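Local coordinates for protein multi-copper Oxidase CueO (Ochrobactrum, PDB 6EVG) that oxidises phenolic and lignin-related substrates, including lignosulfonate, as a laccase-like multicopper oxidase, probably coupling this to the reduction of dioxygen to water, at residues A147-V152 / R223-A228; P66-K71 / N128-H133; V37-Q42 / L90-L95; P24-V29 / D170-L175. One frame throughout, in Å; residues are numbered along the deposited sequence.

The four contacts run through the first cupredoxin-like unit and into the second. Contact 3 spans the two sheets of the first β-sandwich; contact 2, its centre about 6 Å from that of contact 3, lies within one of these sheets, between strands 67-71 and 126-131. Contact 1, centred about 7 Å from contact 2, sets strand 148-153 of the same sheet against strand 219-226 of the next unit, and contact 4 brings the N-terminal residues onto strand 170-178, the neighbour of 219-226. Along the chain, contacts 2 and 3 interleave, as do 1 and 4, and contact 4 spans 2 and 3. Contacts 2 and 3 thus pack the first unit, while 1 and 4 join it to the second.

Contact 1: residues A147-V152 / R223-A228; sequences AGLMVV and RILNGA
Val151 and Arg223 meet at about a right angle, the valine methyls against the end of the arginine. Val151 CG1 lies 3.8 Å from Arg223 NH1, and CG2 of the same valine sits over one face of the guanidinium. The arginine gets there by an extended chain from CG to NE, which carries its head along the interface. Its strongest polar partner is Asp170, whose OD1 forms a salt bridge with NE; the valine therefore covers a group already held by a salt bridge at NE. Farther along, Leu149 and Leu225 make the second touch: their CD2 methyls are 3.6 Å apart, the side chains crossing obliquely. With CG anti to the backbone N (chi1 166°), Leu225 carries its CD2 to the leucine opposite.

No hydrogen bond links the two segments; the backbones stay apart, with the CA atoms of Leu149 and Leu225 9.0 Å from each other. Side chains alone join the faces of two sheets here. Strand 148-153 runs between 67-71 and 126-131, strand 219-226 between 170-178 and 269-275, and Phe127, Pro172 and Val174 pack around the seam between the first two cupredoxin-like units.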
loop_
_atom_site.group_PDB
_atom_site.type_symbol
_atom_site.label_atom_id
_atom_site.label_comp_id
_atom_site.label_asym_id
_atom_site.label_seq_id
_atom_site.Cartn_x
_atom_site.Cartn_y
_atom_site.Cartn_z
ATOM N N ALA A 147 -9.997 3.862 1.903
ATOM C CA ALA A 147 -8.983 3.509 0.912
ATOM C C ALA A 147 -9.674 3.127 -0.359
ATOM O O ALA A 147 -10.820 2.695 -0.342
ATOM C CB ALA A 147 -8.104 2.351 1.352
ATOM N N GLY A 148 -8.938 3.257 -1.469
ATOM C CA GLY A 148 -9.382 2.688 -2.751
ATOM C C GLY A 148 -8.153 2.244 -3.542
ATOM O O GLY A 148 -7.040 2.432 -3.106
ATOM N N LEU A 149 -8.429 1.646 -4.693
ATOM C CA LEU A 149 -7.395 1.063 -5.543
ATOM C C LEU A 149 -7.318 1.827 -6.849
ATOM O O LEU A 149 -8.308 2.397 -7.295
ATOM C CB LEU A 149 -7.679 -0.428 -5.790
ATOM C CG LEU A 149 -7.842 -1.259 -4.547
ATOM C CD1 LEU A 149 -8.180 -2.703 -4.908
ATOM C CD2 LEU A 149 -6.605 -1.209 -3.650
ATOM N N MET A 150 -6.140 1.833 -7.481
ATOM C CA MET A 150 -5.935 2.614 -8.703
ATOM C C MET A 150 -4.989 1.931 -9.643
ATOM O O MET A 150 -3.781 1.917 -9.356
ATOM C CB MET A 150 -5.448 4.033 -8.322
ATOM C CG MET A 150 -5.304 4.951 -9.512
ATOM S SD MET A 150 -5.038 6.695 -9.038
ATOM C CE MET A 150 -6.665 7.209 -8.574
ATOM N N VAL A 151 -5.500 1.335 -10.704
ATOM C CA VAL A 151 -4.694 0.688 -11.713
ATOM C C VAL A 151 -4.400 1.647 -12.850
ATOM O O VAL A 151 -5.325 2.286 -13.373
ATOM C CB VAL A 151 -5.409 -0.588 -12.238
ATOM C CG1 VAL A 151 -4.717 -1.117 -13.487
ATOM C CG2 VAL A 151 -5.479 -1.638 -11.154
ATOM N N VAL A 152 -3.123 1.753 -13.229
ATOM C CA VAL A 152 -2.728 2.394 -14.475
ATOM C C VAL A 152 -2.449 1.273 -15.470
ATOM O O VAL A 152 -1.621 0.405 -15.192
ATOM C CB VAL A 152 -1.485 3.295 -14.318
ATOM C CG1 VAL A 152 -1.025 3.797 -15.677
ATOM C CG2 VAL A 152 -1.825 4.466 -13.396
ATOM N N ARG A 223 -3.974 -9.262 -7.371
ATOM C CA ARG A 223 -3.331 -7.973 -7.152
ATOM C C ARG A 223 -3.455 -7.710 -5.655
ATOM O O ARG A 223 -4.537 -7.386 -5.151
ATOM C CB ARG A 223 -3.959 -6.890 -7.985
ATOM C CG ARG A 223 -3.938 -7.174 -9.481
ATOM C CD ARG A 223 -4.160 -5.953 -10.292
ATOM N NE ARG A 223 -4.487 -6.198 -11.671
ATOM C CZ ARG A 223 -4.141 -5.403 -12.687
ATOM N NH1 ARG A 223 -3.191 -4.479 -12.529
ATOM N NH2 ARG A 223 -4.757 -5.548 -13.815
ATOM N N ILE A 224 -2.347 -7.919 -4.909
ATOM C CA ILE A 224 -2.374 -7.983 -3.452
ATOM C C ILE A 224 -1.805 -6.664 -2.882
ATOM O O ILE A 224 -0.717 -6.254 -3.220
ATOM C CB ILE A 224 -1.562 -9.161 -2.921
ATOM C CG1 ILE A 224 -2.032 -10.495 -3.598
ATOM C CG2 ILE A 224 -1.723 -9.242 -1.401
ATOM C CD1 ILE A 224 -1.212 -11.718 -3.180
ATOM N N LEU A 225 -2.612 -6.058 -2.010
ATOM C CA LEU A 225 -2.224 -4.857 -1.253
ATOM C C LEU A 225 -2.303 -5.205 0.253
ATOM O O LEU A 225 -3.299 -5.769 0.714
ATOM C CB LEU A 225 -3.213 -3.720 -1.538
ATOM C CG LEU A 225 -3.140 -2.523 -0.567
ATOM C CD1 LEU A 225 -1.856 -1.726 -0.658
ATOM C CD2 LEU A 225 -4.332 -1.612 -0.841
ATOM N N ASN A 226 -1.261 -4.806 1.021
ATOM C CA ASN A 226 -1.398 -4.790 2.476
ATOM C C ASN A 226 -1.908 -3.410 2.889
ATOM O O ASN A 226 -1.187 -2.421 2.775
ATOM C CB ASN A 226 -0.055 -5.110 3.136
ATOM C CG ASN A 226 -0.159 -5.054 4.631
ATOM O OD1 ASN A 226 -1.083 -4.525 5.210
ATOM N ND2 ASN A 226 0.854 -5.663 5.305
ATOM N N GLY A 227 -3.185 -3.380 3.302
ATOM C CA GLY A 227 -3.799 -2.153 3.739
ATOM C C GLY A 227 -3.948 -2.011 5.268
ATOM O O GLY A 227 -4.741 -1.165 5.721
ATOM N N ALA A 228 -3.216 -2.826 6.018
ATOM C CA ALA A 228 -3.331 -2.817 7.475
ATOM C C ALA A 228 -2.552 -1.625 8.086
ATOM O O ALA A 228 -1.687 -1.037 7.441
ATOM C CB ALA A 228 -2.748 -4.098 8.046
#

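Contact 2: residues P66-K71 / N128-H133; sequences PLVRLK and NWFHPH
Phe130 reaches across to Val68 and Pro66 with the far end of its ring, and supplies the larger share of the buried surface. Along residues 128-131 the side chains alternate between the two faces of the strand. Trp129 belongs to the other face from Phe130: His131 CD2 lies 3.2 Å above its indole plane, offset toward the rim.

Next comes Phe130, with CG placed between the backbone N and the carbonyl carbon (chi1 50°), a crowded position that swings the ring over toward residues 66-68. Val68 CG2 approaches the ring edge, near its plane, and is 4.0 Å from both Phe130 CZ and CE2, so the methyl straddles that ring bond. The two side chains cross at about a right angle. Pro66 contributes more loosely, its O lying obliquely to the ring at 4.4 Å from Phe130 CZ.

His131 follows, its ring tied down at both nitrogens. ND1 donates to Pro132 O at 2.9 Å, from above the carbonyl plane, and NE2 is hydrogen-bonded to His93 ND1, which limits rotation of the imidazole.

Strand 148-153 lies between 67-71 and 126-131 in the sheet and hydrogen-bonds to both, so Phe130 and Val68 meet across an intervening strand. Met150 of that strand touches Phe130, and Val37 and Leu39 of strand 36-46, in the opposing sheet, pack on Val68 and Phe130 respectively.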
loop_
_atom_site.group_PDB
_atom_site.type_symbol
_atom_site.label_atom_id
_atom_site.label_comp_id
_atom_site.label_asym_id
_atom_site.label_seq_id
_atom_site.Cartn_x
_atom_site.Cartn_y
_atom_site.Cartn_z
ATOM N N PRO A 66 -13.652 2.008 -4.460
ATOM C CA PRO A 66 -13.593 1.441 -5.807
ATOM C C PRO A 66 -12.165 1.100 -6.232
ATOM O O PRO A 66 -11.193 1.588 -5.655
ATOM C CB PRO A 66 -14.139 2.556 -6.679
ATOM C CG PRO A 66 -13.740 3.810 -5.942
ATOM C CD PRO A 66 -13.902 3.437 -4.491
ATOM N N LEU A 67 -12.096 0.320 -7.317
ATOM C CA LEU A 67 -10.866 0.204 -8.129
ATOM C C LEU A 67 -11.044 1.127 -9.319
ATOM O O LEU A 67 -11.924 0.915 -10.156
ATOM C CB LEU A 67 -10.592 -1.240 -8.521
ATOM C CG LEU A 67 -9.248 -1.432 -9.270
ATOM C CD1 LEU A 67 -8.603 -2.733 -8.920
ATOM C CD2 LEU A 67 -9.366 -1.228 -10.750
ATOM N N VAL A 68 -10.261 2.199 -9.318
ATOM C CA VAL A 68 -10.243 3.190 -10.393
ATOM C C VAL A 68 -9.236 2.728 -11.437
ATOM O O VAL A 68 -8.078 2.493 -11.131
ATOM C CB VAL A 68 -9.863 4.578 -9.853
ATOM C CG1 VAL A 68 -9.821 5.598 -10.986
ATOM C CG2 VAL A 68 -10.800 5.000 -8.755
ATOM N N ARG A 69 -9.690 2.534 -12.695
ATOM C CA ARG A 69 -8.796 2.110 -13.771
ATOM C C ARG A 69 -8.553 3.268 -14.730
ATOM O O ARG A 69 -9.531 3.838 -15.264
ATOM C CB ARG A 69 -9.379 0.920 -14.488
ATOM C CG ARG A 69 -8.415 0.350 -15.516
ATOM C CD ARG A 69 -8.725 -1.111 -15.835
ATOM N NE ARG A 69 -9.913 -1.119 -16.570
ATOM C CZ ARG A 69 -10.677 -2.217 -16.856
ATOM N NH1 ARG A 69 -10.383 -3.446 -16.423
ATOM N NH2 ARG A 69 -11.729 -2.071 -17.636
ATOM N N LEU A 70 -7.306 3.664 -14.861
ATOM C CA LEU A 70 -6.858 4.770 -15.666
ATOM C C LEU A 70 -5.930 4.303 -16.754
ATOM O O LEU A 70 -5.085 3.436 -16.548
ATOM C CB LEU A 70 -6.109 5.748 -14.785
ATOM C CG LEU A 70 -6.906 6.320 -13.598
ATOM C CD1 LEU A 70 -6.019 7.229 -12.780
ATOM C CD2 LEU A 70 -8.175 6.991 -14.003
ATOM N N LYS A 71 -6.055 4.904 -17.934
ATOM C CA LYS A 71 -5.210 4.592 -19.079
ATOM C C LYS A 71 -4.002 5.505 -19.108
ATOM O O LYS A 71 -4.141 6.725 -18.971
ATOM C CB LYS A 71 -5.969 4.710 -20.356
ATOM C CG LYS A 71 -7.094 3.719 -20.482
ATOM C CD LYS A 71 -7.837 3.818 -21.786
ATOM C CE LYS A 71 -8.690 5.037 -21.852
ATOM N NZ LYS A 71 -9.778 4.830 -22.875
ATOM N N ASN A 128 -1.718 0.565 -7.984
ATOM C CA ASN A 128 -1.544 1.645 -6.998
ATOM C C ASN A 128 -2.751 1.726 -6.103
ATOM O O ASN A 128 -3.720 0.946 -6.252
ATOM C CB ASN A 128 -1.217 2.949 -7.726
ATOM C CG ASN A 128 -0.094 2.722 -8.727
ATOM O OD1 ASN A 128 1.017 2.377 -8.313
ATOM N ND2 ASN A 128 -0.388 2.914 -9.988
ATOM N N TRP A 129 -2.772 2.684 -5.181
ATOM C CA TRP A 129 -3.902 2.808 -4.262
ATOM C C TRP A 129 -3.964 4.222 -3.717
ATOM O O TRP A 129 -3.145 5.065 -4.057
ATOM C CB TRP A 129 -3.892 1.733 -3.173
ATOM C CG TRP A 129 -2.803 1.851 -2.155
ATOM C CD1 TRP A 129 -1.454 1.834 -2.327
ATOM C CD2 TRP A 129 -3.017 1.862 -0.739
ATOM N NE1 TRP A 129 -0.823 1.854 -1.099
ATOM C CE2 TRP A 129 -1.775 1.894 -0.111
ATOM C CE3 TRP A 129 -4.170 1.867 0.063
ATOM C CZ2 TRP A 129 -1.646 1.889 1.291
ATOM C CZ3 TRP A 129 -4.065 1.867 1.423
ATOM C CH2 TRP A 129 -2.784 1.865 2.045
ATOM N N PHE A 130 -4.950 4.477 -2.852
ATOM C CA PHE A 130 -5.080 5.808 -2.267
ATOM C C PHE A 130 -5.760 5.722 -0.943
ATOM O O PHE A 130 -6.578 4.812 -0.691
ATOM C CB PHE A 130 -5.788 6.799 -3.242
ATOM C CG PHE A 130 -7.057 6.334 -3.834
ATOM C CD1 PHE A 130 -8.285 6.607 -3.257
ATOM C CD2 PHE A 130 -7.085 5.670 -5.062
ATOM C CE1 PHE A 130 -9.478 6.223 -3.868
ATOM C CE2 PHE A 130 -8.284 5.249 -5.662
ATOM C CZ PHE A 130 -9.452 5.541 -5.059
ATOM N N HIS A 131 -5.440 6.672 -0.062
ATOM C CA HIS A 131 -5.853 6.587 1.340
ATOM C C HIS A 131 -5.491 7.918 1.995
ATOM O O HIS A 131 -4.711 8.688 1.438
ATOM C CB HIS A 131 -5.124 5.422 2.018
ATOM C CG HIS A 131 -3.636 5.544 1.934
ATOM N ND1 HIS A 131 -2.898 6.358 2.775
ATOM C CD2 HIS A 131 -2.765 5.056 1.041
ATOM C CE1 HIS A 131 -1.623 6.279 2.410
ATOM N NE2 HIS A 131 -1.509 5.460 1.380
ATOM N N PRO A 132 -6.005 8.171 3.192
ATOM C CA PRO A 132 -5.694 9.473 3.855
ATOM C C PRO A 132 -4.236 9.545 4.227
ATOM O O PRO A 132 -3.559 8.542 4.498
ATOM C CB PRO A 132 -6.561 9.459 5.109
ATOM C CG PRO A 132 -7.694 8.511 4.758
ATOM C CD PRO A 132 -7.014 7.454 3.951
ATOM N N HIS A 133 -3.731 10.763 4.288
ATOM C CA HIS A 133 -2.374 11.027 4.749
ATOM C C HIS A 133 -2.453 12.350 5.505
ATOM O O HIS A 133 -2.611 13.427 4.917
ATOM C CB HIS A 133 -1.352 11.078 3.609
ATOM C CG HIS A 133 0.041 11.173 4.136
ATOM N ND1 HIS A 133 0.646 10.125 4.799
ATOM C CD2 HIS A 133 0.909 12.203 4.172
ATOM C CE1 HIS A 133 1.840 10.527 5.207
ATOM N NE2 HIS A 133 2.019 11.798 4.853
#

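Contact 3: residues V37-Q42 / L90-L95; sequences VKLKVQ and LHWHGL
The side chains of Leu39 and Trp92 approach from opposite directions, and the leucine meets the indole at its edge. Leu39 CD1 lies near the plane of the ring system, 4.0 Å from Trp92 CH2 and 4.1 Å from CZ3, so one methyl faces the outer bond of the six-membered ring. The CB of Trp92 does not itself aim at strand 36-46; with CG anti to the carbonyl carbon (chi1 -48°), the long indole makes up the difference. At the other end of the ring, NE1 hydrogen-bonds to Leu101 O, which helps set the rotation of the indole. Leu90 O lies above one ring face, toward the rim.

Leu90 is a broad apolar neighbour of Leu39, as much covered by the contact as Leu39 itself, although the nearest approach, CD1 of Leu90 to CD1 of Leu39, is 4.4 Å. Val41 points the same way as Leu39 and lies alongside. No hydrogen bond spans the two segments. Leu78 and Val80 of strand 75-82 and Met150 of strand 148-153 complete the setting of Trp92.

This is the core of a cupredoxin β-sandwich, one sheet supplying Leu39 and the other Trp92. The His-Trp-His-Gly sequence recalls the His-X-His motifs that bind the trinuclear copper cluster in multicopper oxidases: Trp92 faces the core, while His91 and His93 probably correspond to those histidines.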
loop_
_atom_site.group_PDB
_atom_site.type_symbol
_atom_site.label_atom_id
_atom_site.label_comp_id
_atom_site.label_asym_id
_atom_site.label_seq_id
_atom_site.Cartn_x
_atom_site.Cartn_y
_atom_site.Cartn_z
ATOM N N VAL A 37 -13.705 11.163 -12.386
ATOM C CA VAL A 37 -13.892 10.071 -11.430
ATOM C C VAL A 37 -14.330 10.692 -10.114
ATOM O O VAL A 37 -13.563 11.454 -9.522
ATOM C CB VAL A 37 -12.596 9.272 -11.273
ATOM C CG1 VAL A 37 -12.721 8.246 -10.126
ATOM C CG2 VAL A 37 -12.227 8.550 -12.556
ATOM N N LYS A 38 -15.516 10.330 -9.636
ATOM C CA LYS A 38 -16.053 10.898 -8.407
ATOM C C LYS A 38 -15.813 9.983 -7.206
ATOM O O LYS A 38 -16.144 8.784 -7.244
ATOM C CB LYS A 38 -17.548 11.148 -8.594
ATOM C CG LYS A 38 -17.901 12.196 -9.622
ATOM C CD LYS A 38 -19.403 12.439 -9.841
ATOM C CE LYS A 38 -19.606 13.370 -11.010
ATOM N NZ LYS A 38 -21.049 13.632 -11.162
ATOM N N LEU A 39 -15.197 10.553 -6.153
ATOM C CA LEU A 39 -14.812 9.800 -4.943
ATOM C C LEU A 39 -15.304 10.552 -3.730
ATOM O O LEU A 39 -14.822 11.620 -3.415
ATOM C CB LEU A 39 -13.291 9.686 -4.870
ATOM C CG LEU A 39 -12.624 9.016 -6.080
ATOM C CD1 LEU A 39 -11.091 9.211 -6.000
ATOM C CD2 LEU A 39 -12.958 7.520 -6.129
ATOM N N LYS A 40 -16.256 9.997 -2.989
ATOM C CA LYS A 40 -16.865 10.657 -1.851
ATOM C C LYS A 40 -16.468 9.903 -0.581
ATOM O O LYS A 40 -16.851 8.741 -0.385
ATOM C CB LYS A 40 -18.379 10.729 -1.989
ATOM C CG LYS A 40 -19.026 11.462 -0.783
ATOM C CD LYS A 40 -20.527 11.504 -0.870
ATOM C CE LYS A 40 -21.161 12.095 0.392
ATOM N NZ LYS A 40 -22.624 12.197 0.130
ATOM N N VAL A 41 -15.728 10.582 0.283
ATOM C CA VAL A 41 -15.292 10.008 1.568
ATOM C C VAL A 41 -16.432 10.195 2.564
ATOM O O VAL A 41 -16.989 11.308 2.688
ATOM C CB VAL A 41 -13.985 10.682 2.041
ATOM C CG1 VAL A 41 -13.530 10.023 3.311
ATOM C CG2 VAL A 41 -12.919 10.628 0.935
ATOM N N GLN A 42 -16.777 9.144 3.305
ATOM C CA GLN A 42 -17.952 9.159 4.125
ATOM C C GLN A 42 -17.859 8.166 5.268
ATOM O O GLN A 42 -17.213 7.136 5.135
ATOM C CB GLN A 42 -19.194 8.834 3.280
ATOM C CG GLN A 42 -19.082 7.468 2.594
ATOM C CD GLN A 42 -20.097 7.299 1.467
ATOM O OE1 GLN A 42 -21.133 6.666 1.679
ATOM N NE2 GLN A 42 -19.804 7.803 0.276
ATOM N N LEU A 90 -6.652 12.561 0.348
ATOM C CA LEU A 90 -6.231 11.300 -0.298
ATOM C C LEU A 90 -4.837 11.512 -0.877
ATOM O O LEU A 90 -4.611 12.469 -1.632
ATOM C CB LEU A 90 -7.188 10.830 -1.379
ATOM C CG LEU A 90 -8.569 10.424 -0.874
ATOM C CD1 LEU A 90 -9.512 10.125 -2.017
ATOM C CD2 LEU A 90 -8.525 9.210 0.059
ATOM N N HIS A 91 -3.918 10.608 -0.532
ATOM C CA HIS A 91 -2.611 10.477 -1.168
ATOM C C HIS A 91 -2.707 9.422 -2.276
ATOM O O HIS A 91 -3.189 8.320 -2.029
ATOM C CB HIS A 91 -1.553 10.070 -0.102
ATOM C CG HIS A 91 -0.267 9.527 -0.606
ATOM N ND1 HIS A 91 0.485 10.108 -1.591
ATOM C CD2 HIS A 91 0.445 8.437 -0.182
ATOM C CE1 HIS A 91 1.587 9.356 -1.782
ATOM N NE2 HIS A 91 1.585 8.355 -0.922
ATOM N N TRP A 92 -2.264 9.810 -3.464
ATOM C CA TRP A 92 -2.292 8.954 -4.648
ATOM C C TRP A 92 -0.995 8.116 -4.600
ATOM O O TRP A 92 0.031 8.468 -5.187
ATOM C CB TRP A 92 -2.409 9.779 -5.930
ATOM C CG TRP A 92 -3.450 10.830 -5.930
ATOM C CD1 TRP A 92 -3.230 12.147 -6.100
ATOM C CD2 TRP A 92 -4.871 10.665 -5.785
ATOM N NE1 TRP A 92 -4.401 12.855 -6.029
ATOM C CE2 TRP A 92 -5.438 11.983 -5.820
ATOM C CE3 TRP A 92 -5.736 9.574 -5.622
ATOM C CZ2 TRP A 92 -6.808 12.187 -5.687
ATOM C CZ3 TRP A 92 -7.082 9.793 -5.474
ATOM C CH2 TRP A 92 -7.609 11.105 -5.507
ATOM N N HIS A 93 -1.077 7.028 -3.843
ATOM C CA HIS A 93 0.064 6.160 -3.455
ATOM C C HIS A 93 0.447 5.265 -4.634
ATOM O O HIS A 93 -0.170 4.237 -4.871
ATOM C CB HIS A 93 -0.360 5.397 -2.217
ATOM C CG HIS A 93 0.736 4.665 -1.504
ATOM N ND1 HIS A 93 0.716 4.563 -0.117
ATOM C CD2 HIS A 93 1.775 3.948 -1.990
ATOM C CE1 HIS A 93 1.738 3.787 0.224
ATOM N NE2 HIS A 93 2.392 3.394 -0.873
ATOM N N GLY A 94 1.477 5.707 -5.360
ATOM C CA GLY A 94 1.932 5.076 -6.570
ATOM C C GLY A 94 1.674 5.809 -7.849
ATOM O O GLY A 94 2.245 5.510 -8.889
ATOM N N LEU A 95 0.809 6.832 -7.792
ATOM C CA LEU A 95 0.556 7.649 -8.972
ATOM C C LEU A 95 1.665 8.654 -9.153
ATOM O O LEU A 95 2.241 9.145 -8.166
ATOM C CB LEU A 95 -0.811 8.374 -8.823
ATOM C CG LEU A 95 -1.488 8.811 -10.092
ATOM C CD1 LEU A 95 -1.919 7.559 -10.912
ATOM C CD2 LEU A 95 -2.679 9.686 -9.801
#

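Contact 4: residues P24-V29 / D170-L175; sequences PLPPLV and DIPLVL
Leu25 and Pro26 pack on Pro172 and Ile171 in an apolar contact that lays the N-terminal residues, just ahead of edge strand 28-29, against strand 170-178. The first strand extends the sheet of the first cupredoxin-like unit and the second belongs to the seven-stranded sheet of the next, so the contact joins the two units.

At its middle are two proline rings lying alongside one another and running opposite ways. Pro26 CD touches Pro172 CG at 3.7 Å, and Pro26 CG is 4.0 Å from that same carbon. Leu25 comes in at about a right angle to Pro172 and extends the patch: its CD2 is 4.0 Å from Pro172 CD, with Ile171 CG2 more distant from CD2 at 4.5 Å. Having CG beside its backbone N (chi1 -79°) brings the tip of Leu25 to strand 170-178, although the residue as a whole is exposed. On the buried side, Leu149 of strand 148-153 touches both Pro26 and Pro172.

Polar ties come from outside. Asn206 ND2 donates to Pro24 O and to Pro172 O, and Tyr166 OH is hydrogen-bonded to Pro26 O. Pro27 and Val29 are held separately, by backbone bonds to Leu67.

Directly between the two segments the contact is apolar, a matter of rings and methyls without a hydrogen bond, and Asn206 bridges their backbones.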
loop_
_atom_site.group_PDB
_atom_site.type_symbol
_atom_site.label_atom_id
_atom_site.label_comp_id
_atom_site.label_asym_id
_atom_site.label_seq_id
_atom_site.Cartn_x
_atom_site.Cartn_y
_atom_site.Cartn_z
ATOM N N PRO A 24 -16.009 -10.018 -1.690
ATOM C CA PRO A 24 -16.455 -8.788 -2.337
ATOM C C PRO A 24 -15.412 -8.250 -3.290
ATOM O O PRO A 24 -14.229 -8.384 -3.031
ATOM C CB PRO A 24 -16.617 -7.836 -1.151
ATOM C CG PRO A 24 -16.542 -8.535 0.052
ATOM C CD PRO A 24 -15.828 -9.806 -0.253
ATOM N N LEU A 25 -15.876 -7.640 -4.362
ATOM C CA LEU A 25 -15.001 -7.022 -5.341
ATOM C C LEU A 25 -15.171 -5.513 -5.315
ATOM O O LEU A 25 -16.288 -5.017 -5.336
ATOM C CB LEU A 25 -15.375 -7.547 -6.740
ATOM C CG LEU A 25 -14.935 -8.866 -7.211
ATOM C CD1 LEU A 25 -15.707 -9.148 -8.470
ATOM C CD2 LEU A 25 -13.445 -8.717 -7.539
ATOM N N PRO A 26 -14.087 -4.775 -5.225
ATOM C CA PRO A 26 -14.224 -3.293 -5.349
ATOM C C PRO A 26 -14.910 -2.974 -6.675
ATOM O O PRO A 26 -14.511 -3.530 -7.718
ATOM C CB PRO A 26 -12.768 -2.804 -5.310
ATOM C CG PRO A 26 -12.063 -3.878 -4.533
ATOM C CD PRO A 26 -12.694 -5.160 -5.022
ATOM N N PRO A 27 -15.884 -2.068 -6.700
ATOM C CA PRO A 27 -16.485 -1.754 -7.975
ATOM C C PRO A 27 -15.471 -1.090 -8.915
ATOM O O PRO A 27 -14.666 -0.271 -8.490
ATOM C CB PRO A 27 -17.594 -0.777 -7.575
ATOM C CG PRO A 27 -17.553 -0.577 -6.210
ATOM C CD PRO A 27 -16.519 -1.396 -5.560
ATOM N N LEU A 28 -15.581 -1.408 -10.193
ATOM C CA LEU A 28 -14.692 -0.820 -11.202
ATOM C C LEU A 28 -15.219 0.550 -11.583
ATOM O O LEU A 28 -16.405 0.672 -11.983
ATOM C CB LEU A 28 -14.672 -1.729 -12.418
ATOM C CG LEU A 28 -13.917 -1.263 -13.622
ATOM C CD1 LEU A 28 -12.423 -1.105 -13.358
ATOM C CD2 LEU A 28 -14.124 -2.196 -14.825
ATOM N N VAL A 29 -14.352 1.557 -11.518
ATOM C CA VAL A 29 -14.725 2.919 -11.912
ATOM C C VAL A 29 -13.719 3.408 -12.931
ATOM O O VAL A 29 -12.497 3.348 -12.697
ATOM C CB VAL A 29 -14.802 3.849 -10.694
ATOM C CG1 VAL A 29 -15.028 5.293 -11.134
ATOM C CG2 VAL A 29 -15.889 3.395 -9.743
ATOM N N ASP A 170 -8.664 -11.753 -12.732
ATOM C CA ASP A 170 -7.827 -10.614 -12.306
ATOM C C ASP A 170 -8.565 -10.044 -11.090
ATOM O O ASP A 170 -9.586 -9.376 -11.257
ATOM C CB ASP A 170 -7.691 -9.630 -13.447
ATOM C CG ASP A 170 -6.869 -8.424 -13.109
ATOM O OD1 ASP A 170 -6.213 -8.393 -12.026
ATOM O OD2 ASP A 170 -6.802 -7.486 -13.969
ATOM N N ILE A 171 -8.065 -10.364 -9.892
ATOM C CA ILE A 171 -8.788 -10.157 -8.676
ATOM C C ILE A 171 -7.915 -9.402 -7.669
ATOM O O ILE A 171 -6.822 -9.832 -7.360
ATOM C CB ILE A 171 -9.199 -11.527 -8.024
ATOM C CG1 ILE A 171 -10.069 -12.335 -9.018
ATOM C CG2 ILE A 171 -9.916 -11.320 -6.721
ATOM C CD1 ILE A 171 -10.285 -13.760 -8.627
ATOM N N PRO A 172 -8.410 -8.256 -7.157
ATOM C CA PRO A 172 -7.665 -7.531 -6.109
ATOM C C PRO A 172 -7.975 -8.122 -4.742
ATOM O O PRO A 172 -9.121 -8.471 -4.452
ATOM C CB PRO A 172 -8.208 -6.101 -6.225
ATOM C CG PRO A 172 -9.631 -6.310 -6.653
ATOM C CD PRO A 172 -9.641 -7.551 -7.531
ATOM N N LEU A 173 -6.903 -8.183 -3.912
ATOM C CA LEU A 173 -7.012 -8.676 -2.536
ATOM C C LEU A 173 -6.389 -7.639 -1.615
ATOM O O LEU A 173 -5.164 -7.452 -1.612
ATOM C CB LEU A 173 -6.273 -10.003 -2.329
ATOM C CG LEU A 173 -6.705 -11.161 -3.263
ATOM C CD1 LEU A 173 -5.800 -12.392 -2.950
ATOM C CD2 LEU A 173 -8.174 -11.512 -3.136
ATOM N N VAL A 174 -7.215 -7.013 -0.790
ATOM C CA VAL A 174 -6.750 -6.036 0.193
ATOM C C VAL A 174 -6.743 -6.746 1.552
ATOM O O VAL A 174 -7.804 -7.072 2.121
ATOM C CB VAL A 174 -7.666 -4.779 0.234
ATOM C CG1 VAL A 174 -7.137 -3.818 1.277
ATOM C CG2 VAL A 174 -7.765 -4.163 -1.150
ATOM N N LEU A 175 -5.529 -6.971 2.047
ATOM C CA LEU A 175 -5.315 -7.714 3.289
ATOM C C LEU A 175 -5.273 -6.728 4.463
ATOM O O LEU A 175 -4.468 -5.770 4.419
ATOM C CB LEU A 175 -4.001 -8.484 3.233
ATOM C CG LEU A 175 -3.739 -9.356 2.007
ATOM C CD1 LEU A 175 -2.403 -10.081 2.114
ATOM C CD2 LEU A 175 -4.866 -10.376 1.750
#